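Local coordinates for HhaI Restriction Endonuclease (Haemophilus parahaemolyticus, PDB 6UKI), which recognises the palindromic DNA sequence GCGC and cuts its phosphodiester backbone as a type II restriction endonuclease, at a contact of chain A with DNA. Residues are numbered along the deposited sequence; one frame, centred on the assembly and turned at random.

Site 1: a contact of chain A with DNA. Residues 2-3, 49, 51-52. With nucleotides of chain B.
Trp3 and DT11 of chain B meet through a backbone hydrogen bond: the amide N of Trp3 donates to the phosphate oxygen OP1 of DT11 at 2.8 Å. Trp3 is the first residue of helix 3-18, so the helix dipole probably adds to the pull on this phosphate. One nucleotide upstream, the amide N of Met49 makes a weak hydrogen bond of 3.3 Å to OP1 of DT10.

Apolar contacts fall on the sugars. The indole of Trp3 lies flat against the deoxyribose of DC9, whose C4' stands 3.5 Å from the centroid of the six-membered ring, while C2' sits over the five-membered ring. With chi1 at 65°, CG of Trp3 lies between its own backbone N and carbonyl carbon, which turns the ring to the sugar while the amide still reaches DT11. The Met49 thioether SD rests 3.8 Å from C5' of DT10, and the bend at chi3 (110°) carries CE toward OP2 of DT11. These contacts read backbone rather than bases, and so probably place the strand.

Within the protein, the Ser52 hydroxyl OG donates to the carbonyl O of Met49 at 2.7 Å, approaching from above the carbonyl plane and tying strand 51-62 to the preceding loop.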
ATOM      1  N   ASN A   2     -12.357   7.490  -4.172  1.00 70.62           N
ATOM      2  CA  ASN A   2     -11.454   6.416  -3.802  1.00 58.65           C
ATOM      3  C   ASN A   2     -10.008   6.909  -3.886  1.00 51.68           C
ATOM      4  O   ASN A   2      -9.733   8.043  -4.287  1.00 54.90           O
ATOM      5  CB  ASN A   2     -11.705   5.194  -4.683  1.00 58.96           C
ATOM      6  CG  ASN A   2     -11.454   5.468  -6.151  1.00 66.08           C
ATOM      7  OD1 ASN A   2     -10.382   5.949  -6.537  1.00 66.81           O
ATOM      8  ND2 ASN A   2     -12.440   5.159  -6.982  1.00 61.48           N
ATOM      9  N   TRP A   3      -9.062   6.044  -3.512  1.00 49.51           N
ATOM     10  CA  TRP A   3      -7.663   6.462  -3.521  1.00 49.69           C
ATOM     11  C   TRP A   3      -7.117   6.592  -4.934  1.00 42.60           C
ATOM     12  O   TRP A   3      -6.217   7.404  -5.171  1.00 40.74           O
ATOM     13  CB  TRP A   3      -6.804   5.487  -2.721  1.00 54.45           C
ATOM     14  CG  TRP A   3      -6.729   4.106  -3.306  1.00 52.48           C
ATOM     15  CD1 TRP A   3      -7.509   3.036  -2.976  1.00 51.89           C
ATOM     16  CD2 TRP A   3      -5.818   3.644  -4.315  1.00 44.33           C
ATOM     17  NE1 TRP A   3      -7.141   1.940  -3.714  1.00 51.04           N
ATOM     18  CE2 TRP A   3      -6.106   2.284  -4.543  1.00 47.23           C
ATOM     19  CE3 TRP A   3      -4.788   4.246  -5.044  1.00 40.52           C
ATOM     20  CZ2 TRP A   3      -5.405   1.517  -5.470  1.00 46.77           C
ATOM     21  CZ3 TRP A   3      -4.088   3.477  -5.968  1.00 40.08           C
ATOM     22  CH2 TRP A   3      -4.401   2.128  -6.169  1.00 43.16           C
ATOM     23  N   MET A  49      -3.666   9.806   1.046  1.00 36.39           N
ATOM     24  CA  MET A  49      -4.903  10.386   1.563  1.00 40.54           C
ATOM     25  C   MET A  49      -4.743  10.757   3.040  1.00 45.43           C
ATOM     26  O   MET A  49      -3.793  10.335   3.700  1.00 51.05           O
ATOM     27  CB  MET A  49      -6.069   9.414   1.375  1.00 36.01           C
ATOM     28  CG  MET A  49      -6.808   9.572   0.061  1.00 62.56           C
ATOM     29  SD  MET A  49      -7.740   8.111  -0.440  1.00 71.45           S
ATOM     30  CE  MET A  49      -9.422   8.650  -0.220  1.00 64.42           C
ATOM     31  N   HIS A  51      -6.103   9.617   5.646  1.00 53.44           N
ATOM     32  CA  HIS A  51      -5.954   8.392   6.427  1.00 53.11           C
ATOM     33  C   HIS A  51      -5.437   7.302   5.494  1.00 43.47           C
ATOM     34  O   HIS A  51      -6.184   6.798   4.650  1.00 54.15           O
ATOM     35  CB  HIS A  51      -7.278   7.996   7.081  1.00 49.29           C
ATOM     36  CG  HIS A  51      -7.810   9.024   8.031  1.00 68.99           C
ATOM     37  ND1 HIS A  51      -7.327   9.173   9.314  1.00 76.86           N
ATOM     38  CD2 HIS A  51      -8.778   9.960   7.883  1.00 73.17           C
ATOM     39  CE1 HIS A  51      -7.973  10.157   9.915  1.00 76.50           C
ATOM     40  NE2 HIS A  51      -8.857  10.652   9.067  1.00 77.68           N
ATOM     41  N   SER A  52      -4.164   6.944   5.637  1.00 44.50           N
ATOM     42  CA  SER A  52      -3.542   5.940   4.783  1.00 44.84           C
ATOM     43  C   SER A  52      -2.618   5.056   5.603  1.00 33.45           C
ATOM     44  O   SER A  52      -2.352   5.306   6.783  1.00 41.28           O
ATOM     45  CB  SER A  52      -2.737   6.573   3.635  1.00 46.37           C
ATOM     46  OG  SER A  52      -3.375   7.725   3.121  1.00 61.75           O
TER
ATOM     47  P    DC B   9       0.773   3.779  -2.161  1.00 49.09           P
ATOM     48  OP1  DC B   9       0.680   4.940  -3.060  1.00 68.51           O
ATOM     49  OP2  DC B   9       1.459   3.863  -0.870  1.00 34.50           O
ATOM     50  O5'  DC B   9      -0.727   3.310  -1.879  1.00 42.72           O
ATOM     51  C5'  DC B   9      -1.693   3.487  -2.870  1.00 37.67           C
ATOM     52  C4'  DC B   9      -2.998   2.841  -2.478  1.00 40.96           C
ATOM     53  O4'  DC B   9      -2.857   1.403  -2.406  1.00 47.90           O
ATOM     54  C3'  DC B   9      -3.536   3.201  -1.113  1.00 41.84           C
ATOM     55  O3'  DC B   9      -4.083   4.504  -1.124  1.00 43.33           O
ATOM     56  C2'  DC B   9      -4.611   2.125  -0.970  1.00 43.80           C
ATOM     57  C1'  DC B   9      -3.874   0.898  -1.533  1.00 42.08           C
ATOM     58  N1   DC B   9      -3.228   0.070  -0.466  1.00 41.73           N
ATOM     59  C2   DC B   9      -3.962  -0.932   0.160  1.00 43.86           C
ATOM     60  O2   DC B   9      -5.119  -1.134  -0.202  1.00 45.96           O
ATOM     61  N3   DC B   9      -3.375  -1.665   1.142  1.00 43.85           N
ATOM     62  C4   DC B   9      -2.108  -1.418   1.496  1.00 46.23           C
ATOM     63  N4   DC B   9      -1.568  -2.168   2.464  1.00 42.17           N
ATOM     64  C5   DC B   9      -1.342  -0.391   0.875  1.00 39.66           C
ATOM     65  C6   DC B   9      -1.935   0.323  -0.089  1.00 44.64           C
ATOM     66  P    DT B  10      -3.639   5.583  -0.016  1.00 44.01           P
ATOM     67  OP1  DT B  10      -4.186   6.884  -0.448  1.00 52.02           O
ATOM     68  OP2  DT B  10      -2.189   5.423   0.239  1.00 50.44           O
ATOM     69  O5'  DT B  10      -4.415   5.132   1.311  1.00 52.29           O
ATOM     70  C5'  DT B  10      -5.787   5.437   1.481  1.00 49.55           C
ATOM     71  C4'  DT B  10      -6.659   4.235   1.165  1.00 50.40           C
ATOM     72  O4'  DT B  10      -6.321   3.121   2.041  1.00 50.07           O
ATOM     73  C3'  DT B  10      -8.163   4.468   1.331  1.00 56.72           C
ATOM     74  O3'  DT B  10      -8.856   3.825   0.270  1.00 62.16           O
ATOM     75  C2'  DT B  10      -8.467   3.823   2.688  1.00 57.28           C
ATOM     76  C1'  DT B  10      -7.494   2.652   2.698  1.00 64.43           C
ATOM     77  N1   DT B  10      -7.111   2.161   4.087  1.00 64.25           N
ATOM     78  C2   DT B  10      -7.186   0.808   4.381  1.00 54.20           C
ATOM     79  O2   DT B  10      -7.575  -0.030   3.592  1.00 54.26           O
ATOM     80  N3   DT B  10      -6.789   0.471   5.645  1.00 54.92           N
ATOM     81  C4   DT B  10      -6.336   1.325   6.631  1.00 70.45           C
ATOM     82  O4   DT B  10      -6.006   0.924   7.744  1.00 72.19           O
ATOM     83  C5   DT B  10      -6.278   2.725   6.264  1.00 61.97           C
ATOM     84  C7   DT B  10      -5.797   3.745   7.255  1.00 56.02           C
ATOM     85  C6   DT B  10      -6.661   3.070   5.024  1.00 54.29           C
ATOM     86  P    DT B  11     -10.344   4.262  -0.146  1.00 63.39           P
ATOM     87  OP1  DT B  11     -10.329   4.414  -1.616  1.00 60.72           O
ATOM     88  OP2  DT B  11     -10.811   5.367   0.718  1.00 79.18           O
ATOM     89  O5'  DT B  11     -11.205   2.971   0.213  1.00 69.77           O
ATOM     90  C5'  DT B  11     -10.676   1.690  -0.078  1.00 61.89           C
ATOM     91  C4'  DT B  11     -11.381   0.612   0.722  1.00 61.07           C
ATOM     92  O4'  DT B  11     -10.746   0.454   2.016  1.00 61.94           O
ATOM     93  C3'  DT B  11     -12.866   0.862   0.998  1.00 69.20           C
ATOM     94  O3'  DT B  11     -13.585  -0.306   0.663  1.00 83.05           O
ATOM     95  C2'  DT B  11     -12.907   1.146   2.511  1.00 66.98           C
ATOM     96  C1'  DT B  11     -11.741   0.302   3.001  1.00 71.53           C
ATOM     97  N1   DT B  11     -11.151   0.707   4.337  1.00 70.65           N
ATOM     98  C2   DT B  11     -10.898  -0.271   5.286  1.00 73.63           C
ATOM     99  O2   DT B  11     -11.160  -1.451   5.121  1.00 76.19           O
ATOM    100  N3   DT B  11     -10.335   0.185   6.447  1.00 64.60           N
ATOM    101  C4   DT B  11      -9.990   1.487   6.751  1.00 72.89           C
ATOM    102  O4   DT B  11      -9.482   1.794   7.824  1.00 64.62           O
ATOM    103  C5   DT B  11     -10.269   2.463   5.718  1.00 68.81           C
ATOM    104  C7   DT B  11      -9.941   3.913   5.945  1.00 70.14           C
ATOM    105  C6   DT B  11     -10.823   2.029   4.569  1.00 63.54           C
TER

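Site 2: a contact of chain A with DNA. Residues 159-161, 209, 220, 222. With nucleotides of chain C.
The loop that leads into strand 162-163 enters the major groove with Ser159, Gly160 and Ser161, while the hairpin of strands 207-213 and 216-221 stands beside the backbone of chain C. DC7, DG8 and DC9 here read C-G-C, as within the GCGC target.

Base reading comes from the loop main chain. The exocyclic amino N4 of DC9, on its Hoogsteen edge, donates to the carbonyl O of Ser161 at 2.9 Å. The amino group arrives in the carbonyl plane, on a lone pair, with 141° at the oxygen; cytosine presents a donor here, so the carbonyl suits an amino-bearing base and may contribute to reading this position. Gly160 passes the neighbouring step without a side chain, its CA 3.6 Å from C5 of DC7 and 3.7 Å from C6 of DG8. Its amide N-H points away from the guanine O6, so this approach is no hydrogen bond.

Ser161 also grips the backbone: its hydroxyl OG donates to the phosphate oxygen OP2 of DG8 at 2.7 Å, so a single residue ties a base to the phosphate of the preceding nucleotide. Lys220, bent at chi2, chi3 and chi4, runs past that phosphate to form a weak salt bridge of 3.4 Å from NZ to OP2 of DC9. On the other flank, the Leu222 methyl CD2 lies near O5' of DC7, and CD2 of Leu209 touches the sugar C3' of DC7 at 3.9 Å.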
ATOM      1  N   SER A 159      -1.706 -12.311   0.856  1.00 39.25           N
ATOM      2  CA  SER A 159      -1.146 -11.799  -0.385  1.00 32.47           C
ATOM      3  C   SER A 159      -2.232 -11.653  -1.452  1.00 42.90           C
ATOM      4  O   SER A 159      -3.371 -12.108  -1.303  1.00 53.73           O
ATOM      5  CB  SER A 159      -0.027 -12.703  -0.883  1.00 39.92           C
ATOM      6  OG  SER A 159       1.135 -12.565  -0.086  1.00 47.85           O
ATOM      7  N   GLY A 160      -1.859 -11.001  -2.547  1.00 40.86           N
ATOM      8  CA  GLY A 160      -2.827 -10.547  -3.519  1.00 38.62           C
ATOM      9  C   GLY A 160      -3.238 -11.610  -4.512  1.00 43.18           C
ATOM     10  O   GLY A 160      -2.762 -12.744  -4.507  1.00 51.43           O
ATOM     11  N   SER A 161      -4.134 -11.203  -5.406  1.00 45.26           N
ATOM     12  CA  SER A 161      -4.775 -12.093  -6.355  1.00 41.13           C
ATOM     13  C   SER A 161      -3.897 -12.283  -7.588  1.00 42.37           C
ATOM     14  O   SER A 161      -2.859 -11.641  -7.754  1.00 45.78           O
ATOM     15  CB  SER A 161      -6.131 -11.531  -6.766  1.00 45.28           C
ATOM     16  OG  SER A 161      -5.962 -10.523  -7.755  1.00 53.20           O
ATOM     17  N   LEU A 209     -12.671 -15.318  -7.252  1.00 63.60           N
ATOM     18  CA  LEU A 209     -13.399 -14.072  -7.078  1.00 59.48           C
ATOM     19  C   LEU A 209     -13.755 -13.527  -8.452  1.00 67.34           C
ATOM     20  O   LEU A 209     -12.910 -13.494  -9.351  1.00 72.63           O
ATOM     21  CB  LEU A 209     -12.571 -13.045  -6.304  1.00 54.19           C
ATOM     22  CG  LEU A 209     -13.176 -11.648  -6.210  1.00 61.47           C
ATOM     23  CD1 LEU A 209     -14.497 -11.707  -5.458  1.00 66.05           C
ATOM     24  CD2 LEU A 209     -12.206 -10.707  -5.525  1.00 60.40           C
ATOM     25  N   LYS A 220     -10.682 -13.877 -10.843  1.00 51.19           N
ATOM     26  CA  LYS A 220      -9.380 -13.806 -10.209  1.00 50.29           C
ATOM     27  C   LYS A 220      -9.210 -14.989  -9.264  1.00 52.66           C
ATOM     28  O   LYS A 220     -10.185 -15.503  -8.708  1.00 57.81           O
ATOM     29  CB  LYS A 220      -9.207 -12.479  -9.457  1.00 50.00           C
ATOM     30  CG  LYS A 220      -9.630 -11.246 -10.262  1.00 60.39           C
ATOM     31  CD  LYS A 220      -8.548 -10.803 -11.234  1.00 71.61           C
ATOM     32  CE  LYS A 220      -8.414  -9.288 -11.285  1.00 83.11           C
ATOM     33  NZ  LYS A 220      -6.988  -8.856 -11.126  1.00 88.02           N
ATOM     34  N   LEU A 222      -7.498 -16.248  -5.776  1.00 45.96           N
ATOM     35  CA  LEU A 222      -7.050 -15.677  -4.520  1.00 41.40           C
ATOM     36  C   LEU A 222      -5.864 -16.456  -3.966  1.00 53.66           C
ATOM     37  O   LEU A 222      -5.677 -17.641  -4.250  1.00 71.59           O
ATOM     38  CB  LEU A 222      -8.197 -15.646  -3.511  1.00 52.89           C
ATOM     39  CG  LEU A 222      -9.470 -14.971  -4.034  1.00 55.22           C
ATOM     40  CD1 LEU A 222     -10.512 -14.858  -2.941  1.00 46.05           C
ATOM     41  CD2 LEU A 222      -9.160 -13.595  -4.636  1.00 45.59           C
TER
ATOM     42  P    DC C   7      -8.888 -11.530  -0.744  1.00 55.39           P
ATOM     43  OP1  DC C   7     -10.247 -11.728  -0.191  1.00 66.07           O
ATOM     44  OP2  DC C   7      -7.991 -12.703  -0.900  1.00 59.35           O
ATOM     45  O5'  DC C   7      -8.980 -10.788  -2.161  1.00 53.08           O
ATOM     46  C5'  DC C   7     -10.043  -9.881  -2.427  1.00 50.78           C
ATOM     47  C4'  DC C   7      -9.553  -8.667  -3.211  1.00 51.89           C
ATOM     48  O4'  DC C   7      -8.550  -7.953  -2.438  1.00 48.35           O
ATOM     49  C3'  DC C   7      -8.908  -8.956  -4.568  1.00 47.88           C
ATOM     50  O3'  DC C   7      -9.250  -7.916  -5.482  1.00 56.33           O
ATOM     51  C2'  DC C   7      -7.422  -8.925  -4.234  1.00 47.43           C
ATOM     52  C1'  DC C   7      -7.384  -7.797  -3.213  1.00 47.91           C
ATOM     53  N1   DC C   7      -6.215  -7.855  -2.300  1.00 49.33           N
ATOM     54  C2   DC C   7      -5.481  -6.693  -2.032  1.00 46.09           C
ATOM     55  O2   DC C   7      -5.818  -5.631  -2.567  1.00 49.66           O
ATOM     56  N3   DC C   7      -4.420  -6.768  -1.185  1.00 45.72           N
ATOM     57  C4   DC C   7      -4.094  -7.941  -0.626  1.00 48.87           C
ATOM     58  N4   DC C   7      -3.045  -7.975   0.197  1.00 46.35           N
ATOM     59  C5   DC C   7      -4.833  -9.131  -0.888  1.00 46.53           C
ATOM     60  C6   DC C   7      -5.877  -9.041  -1.719  1.00 52.70           C
ATOM     61  P    DG C   8      -8.878  -8.041  -7.040  1.00 52.50           P
ATOM     62  OP1  DG C   8     -10.042  -7.564  -7.818  1.00 64.18           O
ATOM     63  OP2  DG C   8      -8.418  -9.436  -7.224  1.00 49.73           O
ATOM     64  O5'  DG C   8      -7.673  -6.984  -7.258  1.00 46.35           O
ATOM     65  C5'  DG C   8      -7.969  -5.617  -7.630  1.00 46.91           C
ATOM     66  C4'  DG C   8      -6.744  -4.880  -8.195  1.00 51.78           C
ATOM     67  O4'  DG C   8      -5.701  -4.799  -7.181  1.00 53.23           O
ATOM     68  C3'  DG C   8      -6.084  -5.513  -9.424  1.00 53.93           C
ATOM     69  O3'  DG C   8      -5.550  -4.483 -10.314  1.00 71.09           O
ATOM     70  C2'  DG C   8      -4.974  -6.353  -8.800  1.00 48.15           C
ATOM     71  C1'  DG C   8      -4.539  -5.484  -7.623  1.00 51.97           C
ATOM     72  N9   DG C   8      -4.008  -6.263  -6.505  1.00 50.24           N
ATOM     73  C8   DG C   8      -4.546  -7.408  -5.982  1.00 51.02           C
ATOM     74  N7   DG C   8      -3.866  -7.895  -4.985  1.00 55.58           N
ATOM     75  C5   DG C   8      -2.807  -7.018  -4.831  1.00 43.90           C
ATOM     76  C6   DG C   8      -1.750  -7.036  -3.905  1.00 54.34           C
ATOM     77  O6   DG C   8      -1.528  -7.865  -3.006  1.00 47.43           O
ATOM     78  N1   DG C   8      -0.890  -5.959  -4.086  1.00 44.12           N
ATOM     79  C2   DG C   8      -1.034  -4.993  -5.035  1.00 44.35           C
ATOM     80  N2   DG C   8      -0.096  -4.034  -5.049  1.00 44.98           N
ATOM     81  N3   DG C   8      -2.021  -4.964  -5.916  1.00 47.79           N
ATOM     82  C4   DG C   8      -2.871  -6.007  -5.757  1.00 50.64           C
ATOM     83  P    DC C   9      -4.830  -4.861 -11.721  1.00 89.38           P
ATOM     84  OP1  DC C   9      -4.939  -3.646 -12.561  1.00 87.62           O
ATOM     85  OP2  DC C   9      -5.311  -6.153 -12.260  1.00 92.03           O
ATOM     86  O5'  DC C   9      -3.283  -5.078 -11.339  1.00 77.83           O
ATOM     87  C5'  DC C   9      -2.379  -3.992 -11.469  1.00 65.16           C
ATOM     88  C4'  DC C   9      -1.125  -4.186 -10.636  1.00 57.18           C
ATOM     89  O4'  DC C   9      -1.411  -4.924  -9.438  1.00 49.66           O
ATOM     90  C3'  DC C   9      -0.027  -4.998 -11.285  1.00 57.53           C
ATOM     91  O3'  DC C   9       0.712  -4.186 -12.181  1.00 65.79           O
ATOM     92  C2'  DC C   9       0.823  -5.416 -10.076  1.00 49.83           C
ATOM     93  C1'  DC C   9      -0.169  -5.342  -8.902  1.00 46.38           C
ATOM     94  N1   DC C   9      -0.357  -6.637  -8.202  1.00 52.99           N
ATOM     95  C2   DC C   9       0.572  -7.044  -7.230  1.00 54.48           C
ATOM     96  O2   DC C   9       1.543  -6.316  -6.968  1.00 54.23           O
ATOM     97  N3   DC C   9       0.381  -8.227  -6.603  1.00 56.29           N
ATOM     98  C4   DC C   9      -0.677  -8.982  -6.909  1.00 57.89           C
ATOM     99  N4   DC C   9      -0.828 -10.139  -6.255  1.00 52.39           N
ATOM    100  C5   DC C   9      -1.629  -8.584  -7.893  1.00 44.98           C
ATOM    101  C6   DC C   9      -1.429  -7.419  -8.510  1.00 45.29           C
TER

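Site 3: a contact of chain A with DNA. Residues 3, 7, 34, 46, 48-49, 52. With nucleotides of chain B.
The edge of the nuclease core that carries the PD-(D/E)XK motif faces the phosphates of DC9 and DT10 of chain B: Asp34 lies just before strand 35-37, Glu46 near the end of strand 43-47, and Lys48 in the loop that follows. A cut between G and C in GCG/C would fall at the phosphate of DC9, which is therefore probably the scissile one.

The Lys48 amine NZ is held between two phosphates, donating to OP2 of DC9 at 2.9 Å and making a longer salt bridge of 3.5 Å to OP2 of DT10. Bends at chi3 and chi4 (149° and -42°) turn the amine onto this pair of oxygens. The amine also meets the carboxylate OE1 of Glu46, a weak bond of 3.3 Å that may help orient the lysine. The other carboxylate oxygen, OE2, weakly accepts the backbone N of Asp34 at 3.4 Å and so links the two acidic residues.

Both acids turn their carboxylates toward OP1 of DC9. In this family such oxygens normally share a divalent metal ion with the phosphate, and their convergence fits that role. Glu7, on helix 3-18, reaches in beside Asp34 with an extended chain, its OE1 3.7 Å from OP1 of DC9.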
ATOM      1  N   TRP A   3      -9.062   6.044  -3.512  1.00 49.51           N
ATOM      2  CA  TRP A   3      -7.663   6.462  -3.521  1.00 49.69           C
ATOM      3  C   TRP A   3      -7.117   6.592  -4.934  1.00 42.60           C
ATOM      4  O   TRP A   3      -6.217   7.404  -5.171  1.00 40.74           O
ATOM      5  CB  TRP A   3      -6.804   5.487  -2.721  1.00 54.45           C
ATOM      6  CG  TRP A   3      -6.729   4.106  -3.306  1.00 52.48           C
ATOM      7  CD1 TRP A   3      -7.509   3.036  -2.976  1.00 51.89           C
ATOM      8  CD2 TRP A   3      -5.818   3.644  -4.315  1.00 44.33           C
ATOM      9  NE1 TRP A   3      -7.141   1.940  -3.714  1.00 51.04           N
ATOM     10  CE2 TRP A   3      -6.106   2.284  -4.543  1.00 47.23           C
ATOM     11  CE3 TRP A   3      -4.788   4.246  -5.044  1.00 40.52           C
ATOM     12  CZ2 TRP A   3      -5.405   1.517  -5.470  1.00 46.77           C
ATOM     13  CZ3 TRP A   3      -4.088   3.477  -5.968  1.00 40.08           C
ATOM     14  CH2 TRP A   3      -4.401   2.128  -6.169  1.00 43.16           C
ATOM     15  N   GLU A   7      -5.140  10.090  -6.353  1.00 47.30           N
ATOM     16  CA  GLU A   7      -3.856  10.251  -7.033  1.00 53.49           C
ATOM     17  C   GLU A   7      -4.015  11.075  -8.305  1.00 58.70           C
ATOM     18  O   GLU A   7      -3.191  11.950  -8.599  1.00 61.85           O
ATOM     19  CB  GLU A   7      -3.253   8.885  -7.365  1.00 60.74           C
ATOM     20  CG  GLU A   7      -2.199   8.377  -6.405  1.00 66.55           C
ATOM     21  CD  GLU A   7      -1.617   7.037  -6.845  1.00 83.75           C
ATOM     22  OE1 GLU A   7      -1.260   6.213  -5.971  1.00 84.92           O
ATOM     23  OE2 GLU A   7      -1.518   6.806  -8.071  1.00 88.75           O
ATOM     24  N   ASP A  34       4.781   7.377  -6.466  1.00 47.12           N
ATOM     25  CA  ASP A  34       3.569   7.690  -7.229  1.00 35.97           C
ATOM     26  C   ASP A  34       3.835   8.584  -8.439  1.00 36.92           C
ATOM     27  O   ASP A  34       3.407   8.266  -9.554  1.00 44.53           O
ATOM     28  CB  ASP A  34       2.533   8.355  -6.318  1.00 33.93           C
ATOM     29  CG  ASP A  34       2.024   7.428  -5.234  1.00 43.08           C
ATOM     30  OD1 ASP A  34       2.246   6.204  -5.347  1.00 56.53           O
ATOM     31  OD2 ASP A  34       1.397   7.926  -4.272  1.00 42.86           O
ATOM     32  N   GLU A  46       5.205  11.615  -3.361  1.00 36.44           N
ATOM     33  CA  GLU A  46       4.331  10.563  -2.860  1.00 39.00           C
ATOM     34  C   GLU A  46       2.977  11.147  -2.462  1.00 43.36           C
ATOM     35  O   GLU A  46       2.912  12.048  -1.620  1.00 35.64           O
ATOM     36  CB  GLU A  46       4.979   9.856  -1.672  1.00 37.15           C
ATOM     37  CG  GLU A  46       4.140   8.732  -1.079  1.00 52.17           C
ATOM     38  CD  GLU A  46       3.931   7.567  -2.033  1.00 55.08           C
ATOM     39  OE1 GLU A  46       3.097   6.698  -1.714  1.00 60.80           O
ATOM     40  OE2 GLU A  46       4.592   7.511  -3.092  1.00 56.90           O
ATOM     41  N   LYS A  48      -0.686  10.649  -0.648  1.00 50.45           N
ATOM     42  CA  LYS A  48      -1.324   9.851   0.395  1.00 45.19           C
ATOM     43  C   LYS A  48      -2.584  10.559   0.864  1.00 34.83           C
ATOM     44  O   LYS A  48      -2.570  11.771   1.066  1.00 41.86           O
ATOM     45  CB  LYS A  48      -0.390   9.629   1.595  1.00 42.45           C
ATOM     46  CG  LYS A  48       0.831   8.805   1.265  1.00 43.01           C
ATOM     47  CD  LYS A  48       1.355   8.050   2.450  1.00 45.03           C
ATOM     48  CE  LYS A  48       1.988   6.744   1.982  1.00 46.41           C
ATOM     49  NZ  LYS A  48       1.132   6.110   0.934  1.00 36.18           N
ATOM     50  N   MET A  49      -3.666   9.806   1.046  1.00 36.39           N
ATOM     51  CA  MET A  49      -4.903  10.386   1.563  1.00 40.54           C
ATOM     52  C   MET A  49      -4.743  10.757   3.040  1.00 45.43           C
ATOM     53  O   MET A  49      -3.793  10.335   3.700  1.00 51.05           O
ATOM     54  CB  MET A  49      -6.069   9.414   1.375  1.00 36.01           C
ATOM     55  CG  MET A  49      -6.808   9.572   0.061  1.00 62.56           C
ATOM     56  SD  MET A  49      -7.740   8.111  -0.440  1.00 71.45           S
ATOM     57  CE  MET A  49      -9.422   8.650  -0.220  1.00 64.42           C
ATOM     58  N   SER A  52      -4.164   6.944   5.637  1.00 44.50           N
ATOM     59  CA  SER A  52      -3.542   5.940   4.783  1.00 44.84           C
ATOM     60  C   SER A  52      -2.618   5.056   5.603  1.00 33.45           C
ATOM     61  O   SER A  52      -2.352   5.306   6.783  1.00 41.28           O
ATOM     62  CB  SER A  52      -2.737   6.573   3.635  1.00 46.37           C
ATOM     63  OG  SER A  52      -3.375   7.725   3.121  1.00 61.75           O
TER
ATOM     64  P    DC B   9       0.773   3.779  -2.161  1.00 49.09           P
ATOM     65  OP1  DC B   9       0.680   4.940  -3.060  1.00 68.51           O
ATOM     66  OP2  DC B   9       1.459   3.863  -0.870  1.00 34.50           O
ATOM     67  O5'  DC B   9      -0.727   3.310  -1.879  1.00 42.72           O
ATOM     68  C5'  DC B   9      -1.693   3.487  -2.870  1.00 37.67           C
ATOM     69  C4'  DC B   9      -2.998   2.841  -2.478  1.00 40.96           C
ATOM     70  O4'  DC B   9      -2.857   1.403  -2.406  1.00 47.90           O
ATOM     71  C3'  DC B   9      -3.536   3.201  -1.113  1.00 41.84           C
ATOM     72  O3'  DC B   9      -4.083   4.504  -1.124  1.00 43.33           O
ATOM     73  C2'  DC B   9      -4.611   2.125  -0.970  1.00 43.80           C
ATOM     74  C1'  DC B   9      -3.874   0.898  -1.533  1.00 42.08           C
ATOM     75  N1   DC B   9      -3.228   0.070  -0.466  1.00 41.73           N
ATOM     76  C2   DC B   9      -3.962  -0.932   0.160  1.00 43.86           C
ATOM     77  O2   DC B   9      -5.119  -1.134  -0.202  1.00 45.96           O
ATOM     78  N3   DC B   9      -3.375  -1.665   1.142  1.00 43.85           N
ATOM     79  C4   DC B   9      -2.108  -1.418   1.496  1.00 46.23           C
ATOM     80  N4   DC B   9      -1.568  -2.168   2.464  1.00 42.17           N
ATOM     81  C5   DC B   9      -1.342  -0.391   0.875  1.00 39.66           C
ATOM     82  C6   DC B   9      -1.935   0.323  -0.089  1.00 44.64           C
ATOM     83  P    DT B  10      -3.639   5.583  -0.016  1.00 44.01           P
ATOM     84  OP1  DT B  10      -4.186   6.884  -0.448  1.00 52.02           O
ATOM     85  OP2  DT B  10      -2.189   5.423   0.239  1.00 50.44           O
ATOM     86  O5'  DT B  10      -4.415   5.132   1.311  1.00 52.29           O
ATOM     87  C5'  DT B  10      -5.787   5.437   1.481  1.00 49.55           C
ATOM     88  C4'  DT B  10      -6.659   4.235   1.165  1.00 50.40           C
ATOM     89  O4'  DT B  10      -6.321   3.121   2.041  1.00 50.07           O
ATOM     90  C3'  DT B  10      -8.163   4.468   1.331  1.00 56.72           C
ATOM     91  O3'  DT B  10      -8.856   3.825   0.270  1.00 62.16           O
ATOM     92  C2'  DT B  10      -8.467   3.823   2.688  1.00 57.28           C
ATOM     93  C1'  DT B  10      -7.494   2.652   2.698  1.00 64.43           C
ATOM     94  N1   DT B  10      -7.111   2.161   4.087  1.00 64.25           N
ATOM     95  C2   DT B  10      -7.186   0.808   4.381  1.00 54.20           C
ATOM     96  O2   DT B  10      -7.575  -0.030   3.592  1.00 54.26           O
ATOM     97  N3   DT B  10      -6.789   0.471   5.645  1.00 54.92           N
ATOM     98  C4   DT B  10      -6.336   1.325   6.631  1.00 70.45           C
ATOM     99  O4   DT B  10      -6.006   0.924   7.744  1.00 72.19           O
ATOM    100  C5   DT B  10      -6.278   2.725   6.264  1.00 61.97           C
ATOM    101  C7   DT B  10      -5.797   3.745   7.255  1.00 56.02           C
ATOM    102  C6   DT B  10      -6.661   3.070   5.024  1.00 54.29           C
TER

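Sites 1 and 3 overlap: their C-alpha centres are about 6 Å apart and they share Trp3, Met49 and Ser52, so residues that border the probable catalytic cluster also appear to position strand B. Site 2 lies about 22 Å from either centre and engages the complementary strand C through another part of the chain. Chain A approaches the duplex from two directions, with sequence reading at site 2 and backbone placement and probable cleavage at sites 1 and 3. The deposited assembly holds one protein chain, whose motif faces one strand, so cutting both strands would presumably take a second engagement, which this structure alone does not show.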